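Local coordinates for protein GDP-mannose-dependent alpha-(1-6)-phosphatidylinositol monomannoside mannosyltransferase (Corynebacterium glutamicum, PDB 3OKP) that is a glycosyltransferase of the GT-B fold, a mannosyltransferase by name, with guanosine-5'-diphosphate-alpha-D-mannose bound in the model, at residues P209-P221 with Y240-N254. Residues are numbered along the deposited sequence; the frame is centred on the assembly and turned at random.
Sequences PRKGQDSLIKAMP and YESTLRRLATDVSQN. With GDD (guanosine-5'-diphosphate-alpha-D-mannose), chain B.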
# COMPACT_ATOMS: atom_id res chain seq x y z
N PRO A 209 -8.85 4.95 -14.30
CA PRO A 209 -9.09 6.40 -14.34
C PRO A 209 -8.58 7.19 -13.13
O PRO A 209 -7.97 8.24 -13.31
CB PRO A 209 -10.61 6.50 -14.44
CG PRO A 209 -11.02 5.26 -15.13
CD PRO A 209 -10.06 4.19 -14.68
N ARG A 210 -8.82 6.68 -11.92
CA ARG A 210 -8.55 7.45 -10.70
C ARG A 210 -7.07 7.76 -10.43
O ARG A 210 -6.76 8.66 -9.66
CB ARG A 210 -9.21 6.82 -9.48
CG ARG A 210 -8.54 5.56 -8.94
CD ARG A 210 -9.15 5.16 -7.60
NE ARG A 210 -8.50 3.98 -7.02
CZ ARG A 210 -7.42 4.03 -6.25
NH1 ARG A 210 -6.87 5.20 -5.97
NH2 ARG A 210 -6.89 2.92 -5.77
N LYS A 211 -6.17 7.02 -11.08
CA LYS A 211 -4.73 7.19 -10.87
C LYS A 211 -4.17 8.44 -11.56
O LYS A 211 -3.06 8.89 -11.27
CB LYS A 211 -3.95 5.94 -11.30
CG LYS A 211 -4.34 4.67 -10.55
CD LYS A 211 -3.80 4.64 -9.13
CE LYS A 211 -4.14 3.32 -8.43
NZ LYS A 211 -3.56 3.25 -7.06
N GLY A 212 -4.95 9.00 -12.49
CA GLY A 212 -4.60 10.28 -13.11
C GLY A 212 -3.52 10.23 -14.16
O GLY A 212 -2.85 11.25 -14.40
N GLN A 213 -3.33 9.07 -14.80
CA GLN A 213 -2.49 8.99 -15.99
C GLN A 213 -3.10 9.87 -17.08
O GLN A 213 -2.38 10.49 -17.86
CB GLN A 213 -2.35 7.56 -16.52
CG GLN A 213 -1.57 6.60 -15.62
CD GLN A 213 -2.47 5.78 -14.71
OE1 GLN A 213 -3.69 5.97 -14.67
NE2 GLN A 213 -1.87 4.85 -13.98
N ASP A 214 -4.44 9.91 -17.13
CA ASP A 214 -5.15 10.78 -18.07
C ASP A 214 -4.87 12.26 -17.80
O ASP A 214 -4.66 13.03 -18.74
CB ASP A 214 -6.66 10.48 -18.10
CG ASP A 214 -7.32 10.43 -16.72
OD1 ASP A 214 -6.71 10.83 -15.71
OD2 ASP A 214 -8.49 9.98 -16.66
N SER A 215 -4.82 12.63 -16.52
CA SER A 215 -4.49 14.00 -16.11
C SER A 215 -3.06 14.36 -16.54
O SER A 215 -2.81 15.46 -17.03
CB SER A 215 -4.63 14.16 -14.60
OG SER A 215 -5.94 13.84 -14.16
N LEU A 216 -2.14 13.42 -16.35
CA LEU A 216 -0.74 13.55 -16.77
C LEU A 216 -0.60 13.75 -18.28
O LEU A 216 0.12 14.64 -18.73
CB LEU A 216 0.07 12.33 -16.31
CG LEU A 216 1.13 12.41 -15.20
CD1 LEU A 216 1.06 13.66 -14.32
CD2 LEU A 216 1.16 11.14 -14.35
N ILE A 217 -1.31 12.92 -19.05
CA ILE A 217 -1.30 13.00 -20.51
C ILE A 217 -1.82 14.35 -21.00
O ILE A 217 -1.26 14.94 -21.93
CB ILE A 217 -2.08 11.82 -21.15
CG1 ILE A 217 -1.28 10.51 -21.01
CG2 ILE A 217 -2.42 12.10 -22.61
CD1 ILE A 217 -2.10 9.24 -21.20
N LYS A 218 -2.88 14.84 -20.36
CA LYS A 218 -3.48 16.13 -20.72
C LYS A 218 -2.58 17.32 -20.37
O LYS A 218 -2.69 18.38 -20.99
CB LYS A 218 -4.87 16.28 -20.08
CG LYS A 218 -5.93 15.39 -20.72
CD LYS A 218 -7.28 15.52 -20.03
CE LYS A 218 -8.27 14.49 -20.56
NZ LYS A 218 -9.65 14.73 -20.03
N ALA A 219 -1.70 17.13 -19.40
CA ALA A 219 -0.74 18.16 -19.01
C ALA A 219 0.51 18.17 -19.90
O ALA A 219 1.25 19.16 -19.92
CB ALA A 219 -0.35 17.99 -17.54
N MET A 220 0.74 17.08 -20.64
CA MET A 220 1.96 16.95 -21.44
C MET A 220 2.22 18.02 -22.53
O MET A 220 3.36 18.47 -22.66
CB MET A 220 2.14 15.53 -22.00
CG MET A 220 2.64 14.51 -20.96
SD MET A 220 4.17 14.94 -20.09
CE MET A 220 5.40 14.65 -21.36
N PRO A 221 1.19 18.42 -23.31
CA PRO A 221 1.46 19.41 -24.36
C PRO A 221 2.24 20.65 -23.88
O PRO A 221 3.18 21.07 -24.55
CB PRO A 221 0.06 19.80 -24.85
CG PRO A 221 -0.74 18.56 -24.63
CD PRO A 221 -0.22 18.00 -23.33
N TYR A 240 -8.05 0.63 -18.58
CA TYR A 240 -8.08 2.01 -19.06
C TYR A 240 -7.01 2.30 -20.12
O TYR A 240 -6.95 3.41 -20.66
CB TYR A 240 -7.94 2.97 -17.88
CG TYR A 240 -8.46 4.38 -18.07
CD1 TYR A 240 -9.72 4.63 -18.62
CD2 TYR A 240 -7.70 5.48 -17.65
CE1 TYR A 240 -10.20 5.94 -18.77
CE2 TYR A 240 -8.17 6.78 -17.79
CZ TYR A 240 -9.41 7.00 -18.35
OH TYR A 240 -9.86 8.30 -18.49
N GLU A 241 -6.17 1.30 -20.43
CA GLU A 241 -5.06 1.44 -21.37
C GLU A 241 -5.46 2.01 -22.74
O GLU A 241 -4.83 2.96 -23.23
CB GLU A 241 -4.33 0.10 -21.56
CG GLU A 241 -3.00 0.22 -22.33
CD GLU A 241 -2.51 -1.11 -22.89
OE1 GLU A 241 -2.75 -2.17 -22.28
OE2 GLU A 241 -1.86 -1.09 -23.96
N SER A 242 -6.50 1.44 -23.35
CA SER A 242 -6.94 1.86 -24.68
C SER A 242 -7.37 3.33 -24.72
O SER A 242 -7.09 4.04 -25.69
CB SER A 242 -8.07 0.96 -25.20
OG SER A 242 -9.20 1.03 -24.36
N THR A 243 -8.03 3.78 -23.65
CA THR A 243 -8.41 5.18 -23.51
C THR A 243 -7.19 6.09 -23.32
O THR A 243 -7.13 7.18 -23.89
CB THR A 243 -9.42 5.38 -22.36
OG1 THR A 243 -10.54 4.50 -22.53
CG2 THR A 243 -9.93 6.82 -22.32
N LEU A 244 -6.23 5.63 -22.52
CA LEU A 244 -4.99 6.37 -22.30
C LEU A 244 -4.18 6.54 -23.59
O LEU A 244 -3.66 7.62 -23.87
CB LEU A 244 -4.13 5.70 -21.21
CG LEU A 244 -4.66 5.72 -19.77
CD1 LEU A 244 -3.76 4.92 -18.84
CD2 LEU A 244 -4.84 7.15 -19.26
N ARG A 245 -4.09 5.47 -24.38
CA ARG A 245 -3.40 5.52 -25.67
C ARG A 245 -4.07 6.51 -26.63
O ARG A 245 -3.38 7.24 -27.34
CB ARG A 245 -3.32 4.12 -26.29
CG ARG A 245 -2.36 3.17 -25.58
CD ARG A 245 -2.31 1.83 -26.31
NE ARG A 245 -1.31 0.91 -25.75
CZ ARG A 245 -0.02 0.89 -26.08
NH1 ARG A 245 0.46 1.74 -26.98
NH2 ARG A 245 0.79 0.01 -25.52
N ARG A 246 -5.40 6.54 -26.63
CA ARG A 246 -6.16 7.47 -27.46
C ARG A 246 -5.92 8.92 -27.03
O ARG A 246 -5.75 9.81 -27.86
CB ARG A 246 -7.65 7.14 -27.43
CG ARG A 246 -8.43 7.70 -28.62
CD ARG A 246 -9.94 7.66 -28.40
NE ARG A 246 -10.38 8.68 -27.45
CZ ARG A 246 -10.87 8.43 -26.24
NH1 ARG A 246 -11.01 7.17 -25.81
NH2 ARG A 246 -11.23 9.43 -25.45
N LEU A 247 -5.91 9.15 -25.72
CA LEU A 247 -5.61 10.46 -25.15
C LEU A 247 -4.21 10.94 -25.53
O LEU A 247 -3.99 12.14 -25.73
CB LEU A 247 -5.77 10.42 -23.62
CG LEU A 247 -6.99 11.04 -22.92
CD1 LEU A 247 -8.22 11.23 -23.82
CD2 LEU A 247 -7.34 10.24 -21.67
N ALA A 248 -3.27 10.00 -25.63
CA ALA A 248 -1.87 10.32 -25.89
C ALA A 248 -1.50 10.43 -27.38
O ALA A 248 -0.33 10.60 -27.71
CB ALA A 248 -0.97 9.31 -25.19
N THR A 249 -2.50 10.34 -28.26
CA THR A 249 -2.29 10.27 -29.72
C THR A 249 -1.45 11.43 -30.28
O THR A 249 -0.58 11.21 -31.12
CB THR A 249 -3.62 10.16 -30.50
OG1 THR A 249 -4.44 9.13 -29.93
CG2 THR A 249 -3.36 9.81 -31.97
N ASP A 250 -1.72 12.65 -29.81
CA ASP A 250 -1.01 13.83 -30.32
C ASP A 250 0.29 14.14 -29.57
O ASP A 250 1.02 15.06 -29.94
CB ASP A 250 -1.94 15.05 -30.32
CG ASP A 250 -3.12 14.88 -31.28
OD1 ASP A 250 -2.94 14.26 -32.35
OD2 ASP A 250 -4.22 15.37 -30.95
N VAL A 251 0.58 13.36 -28.53
CA VAL A 251 1.84 13.49 -27.78
C VAL A 251 2.63 12.17 -27.78
O VAL A 251 3.42 11.90 -26.87
CB VAL A 251 1.59 13.99 -26.32
CG1 VAL A 251 1.11 15.44 -26.32
CG2 VAL A 251 0.59 13.09 -25.58
N SER A 252 2.43 11.38 -28.83
CA SER A 252 2.94 10.00 -28.90
C SER A 252 4.46 9.85 -28.76
O SER A 252 4.94 8.86 -28.22
CB SER A 252 2.47 9.35 -30.21
OG SER A 252 3.11 9.93 -31.33
N GLN A 253 5.20 10.84 -29.25
CA GLN A 253 6.66 10.81 -29.21
C GLN A 253 7.22 11.03 -27.80
O GLN A 253 8.37 10.69 -27.53
CB GLN A 253 7.26 11.84 -30.16
CG GLN A 253 6.98 11.59 -31.63
CD GLN A 253 7.56 12.68 -32.51
OE1 GLN A 253 6.88 13.67 -32.82
NE2 GLN A 253 8.82 12.53 -32.90
N ASN A 254 6.40 11.61 -26.93
CA ASN A 254 6.84 11.96 -25.57
C ASN A 254 6.17 11.15 -24.45
O ASN A 254 6.38 11.43 -23.27
CB ASN A 254 6.63 13.45 -25.32
CG ASN A 254 7.44 14.32 -26.26
OD1 ASN A 254 7.06 14.54 -27.41
ND2 ASN A 254 8.56 14.84 -25.77
N2 GDD B . 6.13 -5.23 -10.64
C2 GDD B . 5.32 -4.19 -10.92
N1 GDD B . 5.18 -3.76 -12.20
N3 GDD B . 4.65 -3.57 -9.91
C4 GDD B . 3.83 -2.52 -10.17
C5 GDD B . 3.67 -2.07 -11.47
C6 GDD B . 4.37 -2.72 -12.49
O6 GDD B . 4.24 -2.34 -13.68
N7 GDD B . 2.82 -1.03 -11.44
C8 GDD B . 2.45 -0.84 -10.15
N9 GDD B . 3.07 -1.75 -9.38
C1' GDD B . 2.97 -1.90 -7.91
C2' GDD B . 3.66 -0.75 -7.20
O2' GDD B . 5.07 -0.98 -7.06
C3' GDD B . 2.94 -0.69 -5.87
O3' GDD B . 3.62 -1.51 -4.90
C4' GDD B . 1.56 -1.27 -6.15
O4' GDD B . 1.62 -1.89 -7.44
C5' GDD B . 0.48 -0.18 -6.15
O5' GDD B . -0.13 -0.06 -4.86
PA GDD B . -0.78 1.16 -4.42
O1A GDD B . -1.03 1.07 -3.20
O2A GDD B . -0.03 2.14 -4.60
O3A GDD B . -2.02 1.38 -5.15
PB GDD B . -3.09 0.41 -5.29
O2B GDD B . -3.23 -0.26 -4.24
O3B GDD B . -4.16 1.02 -5.53
O1B GDD B . -2.81 -0.47 -6.40
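The Tyr240 ring takes Pro209 on one face and the Asp214 carboxylate at its edge. Pro209 CG sits over the ring centre, 3.7 Å from the centroid, a CH-pi contact. The carboxylate plane stands nearly perpendicular to the ring, at 88°. Tyr240 OH donates to Asp214 OD2 at 2.8 Å, on the anti side, slightly out of the carboxylate plane. With CG anti to the backbone N (chi1 -158°), the ring extends toward Pro209 and Asp214. Helix segments 213-221 and 241-247 run side by side, their axes 9.8 Å apart at closest approach and 8° from parallel. Leu244 CD2 packs against Gln213 CB at 3.7 Å. Ile217 splits its branches: CD1 meets Leu244 O at 3.5 Å, while CG2 lies 3.9 Å from Leu247 CB. Farther along, Pro221 CG touches Val251 CG1 at 4.0 Å. Both helices lean on strands of the parallel sheet, Ile217 on Ile234 and Leu244 on Phe257, as in a Rossmann-like domain. Arg210 and Lys211 belong to the ligand pocket. Lys211 NZ hydrogen-bonds O3B of guanosine-5'-diphosphate-alpha-D-mannose at 2.8 Å and forms a salt bridge with Glu290. Asp214 OD2 takes the Tyr240 hydroxyl and a salt bridge from Arg281; that positive charge probably helps keep the carboxylate ionised, and the two bonds hold it in place.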